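Local structure of lactate dehydrogenase, adjacent gene encodes predicted malate dehydrogenase (Cryptosporidium parvum, 4ND2) at residues I2-I7 with G56-V61. The protein probably interconverts pyruvate and (S)-lactate, using NADH and NAD(+) as the redox cofactor, as other lactate dehydrogenases do. Sequence-based numbering, arbitrary orientation.
Sequences IERRKI and GSTSKV
Arg-4 reaches across to the backbone of Thr-58, and its NH1 donates a hydrogen bond of 2.7 Å to Thr-58 O. The bond is moderately bent, with an N-H...O angle of 150°, and the oxygen lies near the guanidinium plane, about 19° out of it. Length is what suits arginine to this place: the CA atoms of Arg-4 and Ser-59 are still 8.9 Å apart, and the chain runs extended from CG to NE to bridge the gap. Two acidic groups share the guanidinium: NH1 also meets Asp-30 of the same chain in a salt bridge, and NE pairs with Asp-250 of the second subunit, so the side chain links the loop to the tetramer interface. Asp-30 OD1 accepts from Lys-60 N as well, which ties both segments to the start of strand 30-34.

Van der Waals contact comes from Lys-60, whose side chain crosses that of Arg-4 at about a right angle and lays methylenes against the guanidinium. Its CG approaches Arg-4 NH1 to 3.5 Å, and CE lies over one guanidinium face, offset toward the rim. A bend at chi4 (-63°) leaves Lys-60 NZ 4.2 Å from Arg-4 NH2, a closeness of like charges that the nearby aspartates probably ease.

In the Rossmann fold of the NAD-binding domain, strands 6-10 and 61-64 flank strand 30-34, and this contact spans that strand at the end where its two neighbours begin. Helix 40-55 ends just before, in a Schellman motif with Gly-56 at positive phi, a conformation glycine adopts readily.

Within the loop, Ser-57 OG accepts from Ser-59 N at 3.1 Å, forming an ST turn. The small hydroxyl side chains fit this buried corner: Ser-57 OG bonds to Gly-24 O, and Ser-59 OG to Ala-29 O.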
# COMPACT_ATOMS: atom_id res chain seq x y z
N ILE A 2 -19.77 1.63 -13.86
CA ILE A 2 -19.13 1.86 -12.56
C ILE A 2 -18.93 3.36 -12.34
O ILE A 2 -18.51 4.09 -13.24
CB ILE A 2 -17.79 1.09 -12.41
CG1 ILE A 2 -16.72 1.58 -13.41
CG2 ILE A 2 -18.01 -0.41 -12.57
CD1 ILE A 2 -15.70 2.52 -12.81
N GLU A 3 -19.25 3.81 -11.13
CA GLU A 3 -19.06 5.20 -10.74
C GLU A 3 -18.06 5.28 -9.60
O GLU A 3 -17.97 4.35 -8.79
CB GLU A 3 -20.39 5.82 -10.31
CG GLU A 3 -21.35 6.05 -11.46
CD GLU A 3 -22.59 6.81 -11.04
OE1 GLU A 3 -23.34 6.28 -10.19
OE2 GLU A 3 -22.82 7.93 -11.55
N ARG A 4 -17.32 6.38 -9.54
CA ARG A 4 -16.36 6.60 -8.47
C ARG A 4 -17.07 6.57 -7.12
O ARG A 4 -18.18 7.08 -6.98
CB ARG A 4 -15.66 7.95 -8.64
CG ARG A 4 -14.69 8.02 -9.81
CD ARG A 4 -13.81 9.25 -9.67
NE ARG A 4 -12.77 9.34 -10.70
CZ ARG A 4 -11.60 9.96 -10.55
NH1 ARG A 4 -11.28 10.54 -9.39
NH2 ARG A 4 -10.73 9.99 -11.55
N ARG A 5 -16.43 5.95 -6.13
CA ARG A 5 -16.93 5.99 -4.76
C ARG A 5 -16.78 7.42 -4.23
O ARG A 5 -15.85 8.13 -4.60
CB ARG A 5 -16.18 4.99 -3.89
CG ARG A 5 -16.57 3.55 -4.20
CD ARG A 5 -15.50 2.55 -3.80
NE ARG A 5 -15.95 1.17 -4.00
CZ ARG A 5 -15.19 0.09 -3.86
NH1 ARG A 5 -15.71 -1.12 -4.06
NH2 ARG A 5 -13.91 0.20 -3.54
N LYS A 6 -17.72 7.83 -3.39
CA LYS A 6 -17.82 9.21 -2.94
C LYS A 6 -18.09 9.30 -1.44
O LYS A 6 -19.08 8.74 -0.95
CB LYS A 6 -18.94 9.92 -3.72
CG LYS A 6 -19.09 11.40 -3.41
CD LYS A 6 -20.14 12.05 -4.31
CE LYS A 6 -20.37 13.50 -3.92
NZ LYS A 6 -21.26 14.20 -4.88
N ILE A 7 -17.21 10.00 -0.73
CA ILE A 7 -17.37 10.24 0.70
C ILE A 7 -17.56 11.73 0.95
O ILE A 7 -16.77 12.55 0.49
CB ILE A 7 -16.14 9.76 1.50
CG1 ILE A 7 -15.95 8.25 1.32
CG2 ILE A 7 -16.30 10.11 2.98
CD1 ILE A 7 -14.71 7.69 1.99
N GLY A 56 0.34 9.28 -5.81
CA GLY A 56 -0.07 8.48 -6.95
C GLY A 56 -1.56 8.15 -6.95
O GLY A 56 -1.97 7.12 -7.48
N SER A 57 -2.37 9.03 -6.36
CA SER A 57 -3.82 8.85 -6.28
C SER A 57 -4.52 9.74 -7.30
O SER A 57 -4.07 10.85 -7.56
CB SER A 57 -4.31 9.19 -4.88
OG SER A 57 -5.73 9.18 -4.81
N THR A 58 -5.63 9.26 -7.85
CA THR A 58 -6.47 10.06 -8.75
C THR A 58 -7.77 10.50 -8.07
O THR A 58 -8.69 10.98 -8.75
CB THR A 58 -6.80 9.31 -10.05
OG1 THR A 58 -7.45 8.07 -9.75
CG2 THR A 58 -5.53 9.02 -10.84
N SER A 59 -7.85 10.36 -6.75
CA SER A 59 -9.00 10.85 -5.98
C SER A 59 -9.19 12.35 -6.20
O SER A 59 -8.22 13.10 -6.20
CB SER A 59 -8.82 10.60 -4.48
OG SER A 59 -8.96 9.23 -4.16
N LYS A 60 -10.44 12.76 -6.41
CA LYS A 60 -10.80 14.18 -6.45
C LYS A 60 -11.24 14.63 -5.06
O LYS A 60 -12.03 13.94 -4.40
CB LYS A 60 -11.93 14.42 -7.44
CG LYS A 60 -11.62 13.94 -8.84
CD LYS A 60 -12.46 14.64 -9.90
CE LYS A 60 -12.21 14.04 -11.27
NZ LYS A 60 -10.80 14.21 -11.71
N VAL A 61 -10.72 15.77 -4.62
CA VAL A 61 -11.06 16.35 -3.33
C VAL A 61 -11.48 17.80 -3.54
O VAL A 61 -10.66 18.61 -3.98
CB VAL A 61 -9.86 16.29 -2.35
CG1 VAL A 61 -10.25 16.82 -0.98
CG2 VAL A 61 -9.33 14.86 -2.24